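Local coordinates for putative dihydrodipicolinate synthase family protein (Coccidioides immitis, PDB 3QFE) that is of unassigned function but belongs by family to the dihydrodipicolinate synthase-like proteins, which are built as TIM barrels, at residues G13-A18 against S197-Q202; R63-Q68 against R287-Y292. All coordinates share one frame; numbering follows the deposited sequence.

Contact 1 of 2, residues G13-A18 against S197-Q202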
# COMPACT_ATOMS: atom_id res chain seq x y z
N GLY A 13 5.91 10.23 -2.20
CA GLY A 13 4.55 10.62 -2.55
C GLY A 13 3.56 9.77 -1.81
O GLY A 13 3.92 9.15 -0.81
N ILE A 14 2.33 9.73 -2.31
CA ILE A 14 1.24 9.00 -1.70
C ILE A 14 0.91 7.79 -2.54
O ILE A 14 0.57 7.91 -3.73
CB ILE A 14 -0.03 9.86 -1.59
CG1 ILE A 14 0.20 11.06 -0.70
CG2 ILE A 14 -1.17 9.06 -0.97
CD1 ILE A 14 0.50 10.68 0.78
N TRP A 15 0.99 6.62 -1.91
CA TRP A 15 0.74 5.35 -2.55
C TRP A 15 -0.49 4.70 -1.93
O TRP A 15 -0.72 4.83 -0.73
CB TRP A 15 1.93 4.42 -2.36
CG TRP A 15 3.17 4.89 -3.05
CD1 TRP A 15 3.90 6.02 -2.78
CD2 TRP A 15 3.83 4.24 -4.14
NE1 TRP A 15 4.96 6.12 -3.64
CE2 TRP A 15 4.95 5.03 -4.48
CE3 TRP A 15 3.61 3.05 -4.85
CZ2 TRP A 15 5.83 4.69 -5.50
CZ3 TRP A 15 4.47 2.71 -5.87
CH2 TRP A 15 5.57 3.53 -6.18
N CYS A 16 -1.28 4.00 -2.75
CA CYS A 16 -2.44 3.28 -2.25
C CYS A 16 -2.30 1.75 -2.36
O CYS A 16 -2.03 1.24 -3.46
CB CYS A 16 -3.73 3.71 -2.95
SG CYS A 16 -5.15 2.69 -2.42
N PRO A 17 -2.49 1.03 -1.23
CA PRO A 17 -2.54 -0.43 -1.27
C PRO A 17 -3.98 -0.88 -1.57
O PRO A 17 -4.84 -0.94 -0.66
CB PRO A 17 -2.09 -0.82 0.14
CG PRO A 17 -2.59 0.31 1.01
CD PRO A 17 -2.63 1.55 0.14
N ALA A 18 -4.23 -1.19 -2.85
CA ALA A 18 -5.57 -1.37 -3.38
C ALA A 18 -6.27 -2.61 -2.81
O ALA A 18 -5.65 -3.65 -2.61
CB ALA A 18 -5.52 -1.45 -4.90
N SER A 197 14.11 4.93 -0.11
CA SER A 197 12.87 5.66 0.21
C SER A 197 12.23 5.05 1.45
O SER A 197 11.93 3.85 1.47
CB SER A 197 11.86 5.56 -0.96
OG SER A 197 12.31 6.24 -2.11
N VAL A 198 12.00 5.86 2.47
CA VAL A 198 11.27 5.40 3.64
C VAL A 198 9.78 5.71 3.49
O VAL A 198 9.39 6.84 3.17
CB VAL A 198 11.80 6.06 4.93
CG1 VAL A 198 11.12 5.43 6.15
CG2 VAL A 198 13.33 5.93 5.04
N PHE A 199 8.93 4.73 3.74
CA PHE A 199 7.49 4.98 3.69
C PHE A 199 6.90 4.69 5.04
O PHE A 199 7.20 3.68 5.64
CB PHE A 199 6.81 4.10 2.65
CG PHE A 199 7.20 4.38 1.24
CD1 PHE A 199 6.58 5.40 0.51
CD2 PHE A 199 8.16 3.61 0.61
CE1 PHE A 199 6.95 5.66 -0.84
CE2 PHE A 199 8.53 3.85 -0.72
CZ PHE A 199 7.92 4.88 -1.44
N GLY A 200 6.06 5.60 5.51
CA GLY A 200 5.23 5.35 6.68
C GLY A 200 4.01 4.64 6.15
O GLY A 200 3.71 4.73 4.98
N GLY A 201 3.30 3.91 7.02
CA GLY A 201 2.09 3.20 6.62
C GLY A 201 0.85 3.90 7.12
O GLY A 201 -0.26 3.49 6.85
N GLN A 202 1.05 4.99 7.86
CA GLN A 202 -0.05 5.67 8.52
C GLN A 202 -0.21 7.08 7.95
O GLN A 202 0.76 7.84 7.92
CB GLN A 202 0.18 5.71 10.04
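Inside the parallel beta barrel, Trp15 of strand 13-17 meets Phe199 of strand 197-200 as a T-shaped aromatic pair. Phe199 presents its edge to the face of the five-membered ring of Trp15: the ring centroids lie 4.9 Å apart and the planes are inclined at 74°. Phe199 CE1 makes the nearest approach, 3.5 Å from Trp15 NE1 and 3.6 Å from Trp15 CD1, with Phe199 CZ behind it at 3.9 Å from Trp15 NE1. In both residues CG stands anti to the carbonyl carbon (chi1 -66° in each), which leans each ring back toward the start of its own strand. The indole N-H is used elsewhere, in a hydrogen bond to Gln11 O, while Gly13 O lies in plane at the indole edge. No hydrogen bond joins the two segments; the two aromatic side chains carry the contact. Strands 13-17 and 197-200 are not paired with each other: 13-17 pairs with 216-218, whose Ile218 touches both aromatic side chains, while Pro82 also packs on Trp15. Aromatic and aliphatic side chains meeting across the barrel interior in this way belong to the hydrophobic core of a TIM barrel.

Contact 2 of 2, residues R63-Q68 against R287-Y292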
# COMPACT_ATOMS: atom_id res chain seq x y z
N ARG A 63 -1.35 -18.35 -6.34
CA ARG A 63 -0.24 -17.78 -7.08
C ARG A 63 -0.69 -17.15 -8.41
O ARG A 63 -0.28 -16.05 -8.77
CB ARG A 63 0.82 -18.85 -7.34
CG ARG A 63 1.82 -18.47 -8.41
CD ARG A 63 2.51 -19.68 -8.99
NE ARG A 63 3.63 -19.25 -9.80
CZ ARG A 63 4.26 -20.00 -10.71
NH1 ARG A 63 3.91 -21.27 -10.93
NH2 ARG A 63 5.27 -19.47 -11.38
N GLU A 64 -1.54 -17.86 -9.13
CA GLU A 64 -2.07 -17.37 -10.40
C GLU A 64 -2.92 -16.09 -10.23
O GLU A 64 -2.84 -15.16 -11.04
CB GLU A 64 -2.87 -18.49 -11.05
CG GLU A 64 -3.44 -18.14 -12.37
CD GLU A 64 -3.79 -19.37 -13.20
OE1 GLU A 64 -3.33 -20.50 -12.86
OE2 GLU A 64 -4.51 -19.18 -14.21
N GLU A 65 -3.71 -16.03 -9.17
CA GLU A 65 -4.52 -14.84 -8.93
C GLU A 65 -3.63 -13.63 -8.66
O GLU A 65 -3.88 -12.54 -9.18
CB GLU A 65 -5.52 -15.07 -7.80
CG GLU A 65 -6.66 -16.00 -8.24
CD GLU A 65 -7.55 -16.48 -7.09
OE1 GLU A 65 -7.13 -16.40 -5.93
OE2 GLU A 65 -8.67 -16.96 -7.37
N ARG A 66 -2.57 -13.85 -7.88
CA ARG A 66 -1.59 -12.81 -7.62
C ARG A 66 -1.08 -12.19 -8.90
O ARG A 66 -1.02 -10.97 -9.00
CB ARG A 66 -0.40 -13.36 -6.83
CG ARG A 66 -0.65 -13.49 -5.34
CD ARG A 66 0.49 -14.29 -4.73
NE ARG A 66 0.46 -14.31 -3.28
CZ ARG A 66 0.97 -13.36 -2.51
NH1 ARG A 66 1.56 -12.29 -3.06
NH2 ARG A 66 0.90 -13.48 -1.18
N ALA A 67 -0.67 -13.03 -9.85
CA ALA A 67 -0.12 -12.57 -11.14
C ALA A 67 -1.16 -11.84 -11.99
O ALA A 67 -0.82 -10.91 -12.71
CB ALA A 67 0.48 -13.79 -11.95
N GLN A 68 -2.40 -12.31 -11.96
CA GLN A 68 -3.47 -11.68 -12.74
C GLN A 68 -3.73 -10.28 -12.20
O GLN A 68 -3.99 -9.36 -12.97
CB GLN A 68 -4.76 -12.51 -12.72
CG GLN A 68 -4.62 -13.72 -13.58
CD GLN A 68 -5.70 -14.78 -13.34
OE1 GLN A 68 -6.43 -14.76 -12.34
NE2 GLN A 68 -5.80 -15.72 -14.29
N ARG A 287 -16.93 -7.78 -0.27
CA ARG A 287 -16.87 -8.71 0.85
C ARG A 287 -15.46 -9.28 1.00
O ARG A 287 -14.75 -9.47 0.02
CB ARG A 287 -17.85 -9.85 0.65
CG ARG A 287 -19.29 -9.44 0.87
CD ARG A 287 -20.23 -10.56 0.47
NE ARG A 287 -21.55 -10.00 0.18
CZ ARG A 287 -22.70 -10.67 0.24
NH1 ARG A 287 -22.72 -11.96 0.60
NH2 ARG A 287 -23.84 -10.05 -0.04
N PRO A 288 -15.02 -9.53 2.24
CA PRO A 288 -13.83 -10.32 2.45
C PRO A 288 -13.99 -11.69 1.80
O PRO A 288 -15.11 -12.18 1.68
CB PRO A 288 -13.75 -10.47 3.97
CG PRO A 288 -14.97 -9.77 4.54
CD PRO A 288 -15.54 -8.92 3.48
N ARG A 289 -12.89 -12.31 1.38
CA ARG A 289 -12.99 -13.61 0.75
C ARG A 289 -13.47 -14.66 1.75
O ARG A 289 -13.09 -14.62 2.92
CB ARG A 289 -11.65 -14.03 0.12
CG ARG A 289 -11.85 -14.75 -1.16
CD ARG A 289 -10.62 -15.47 -1.70
NE ARG A 289 -10.91 -15.93 -3.06
CZ ARG A 289 -10.00 -16.18 -3.99
NH1 ARG A 289 -8.70 -16.09 -3.74
NH2 ARG A 289 -10.40 -16.55 -5.20
N LYS A 290 -14.34 -15.55 1.29
CA LYS A 290 -14.74 -16.76 2.01
C LYS A 290 -13.57 -17.42 2.72
O LYS A 290 -12.50 -17.56 2.13
CB LYS A 290 -15.32 -17.77 1.02
CG LYS A 290 -16.75 -18.05 1.22
CD LYS A 290 -17.44 -18.61 -0.03
CE LYS A 290 -16.72 -19.78 -0.64
NZ LYS A 290 -17.73 -20.76 -1.11
N PRO A 291 -13.77 -17.89 3.96
CA PRO A 291 -15.00 -17.90 4.74
C PRO A 291 -15.18 -16.69 5.65
O PRO A 291 -16.02 -16.73 6.51
CB PRO A 291 -14.83 -19.15 5.61
CG PRO A 291 -13.36 -19.14 5.91
CD PRO A 291 -12.68 -18.58 4.68
N TYR A 292 -14.41 -15.63 5.46
CA TYR A 292 -14.50 -14.47 6.34
C TYR A 292 -15.80 -13.65 6.18
O TYR A 292 -16.37 -13.58 5.09
CB TYR A 292 -13.22 -13.63 6.24
CG TYR A 292 -12.02 -14.50 6.55
CD1 TYR A 292 -11.80 -14.97 7.86
CD2 TYR A 292 -11.16 -14.92 5.55
CE1 TYR A 292 -10.73 -15.81 8.15
CE2 TYR A 292 -10.09 -15.75 5.82
CZ TYR A 292 -9.89 -16.19 7.12
OH TYR A 292 -8.82 -17.03 7.39
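Glu65, on the first turn of helix 63-77, and Arg289, in the loop between helices 282-285 and 297-317, extend to meet each other and join through their charged ends. The guanidinium meets the carboxylate end-on, one nitrogen to each oxygen. Arg289 NH1 donates to Glu65 OE1 at 2.7 Å, with an N-H...O angle of 166°, and Arg289 NH2 donates to Glu65 OE2 at 2.8 Å, with an angle of 171°. Both oxygens are approached on their syn sides and lie close to the guanidinium plane, yet the two groups are not coplanar: their planes differ by 31°, so the nitrogens sit somewhat out of the carboxylate plane. Extended side chains make the long reach possible, since the CA atoms of Glu65 and Arg289 are 12.9 Å apart. Beyond CG the Glu65 chain is straight, and Arg289 is straight from CG to NE.

Further bonds fix the rotation of both groups. Arg289 NE forms a salt bridge with Asp27, and Arg289 NH1 also donates to Leu60 O. Glu65 OE1 accepts a second bond from Thr62 N, just before its own helix. The guanidinium thus meets two carboxylates, Glu65 at its NH1/NH2 end and Asp27 at NE, which would be expected to stabilise its positive charge, while the amino-terminal end of the helix, with the N-H of Thr62, may favour the negative charge of Glu65. The result is a bidentate, end-on arginine-glutamate salt bridge, tying the N-terminal turn of a barrel helix to a loop from the C-terminal part of the chain.

In the fold
Along the chain the segments alternate, in the order 13-18, 63-68, 197-202 and 287-292, so each contact joins an early part of the chain to a late one. The centre of contact 1 lies about 6 Å from the centre of the chain, that of contact 2 about 17 Å. Their own centres are about 22 Å apart, with nearest atoms about 11 Å apart, so they do not touch. The link between them is the barrel's layering: strand 48-51 neighbours strand 13-17 in the sheet and leads on to helix 63-77. Contact 1 is an aromatic pair in the barrel interior; contact 2 is a partly buried ion pair farther out, at the start of a barrel helix. Both bring distant sequence together within one TIM-barrel domain.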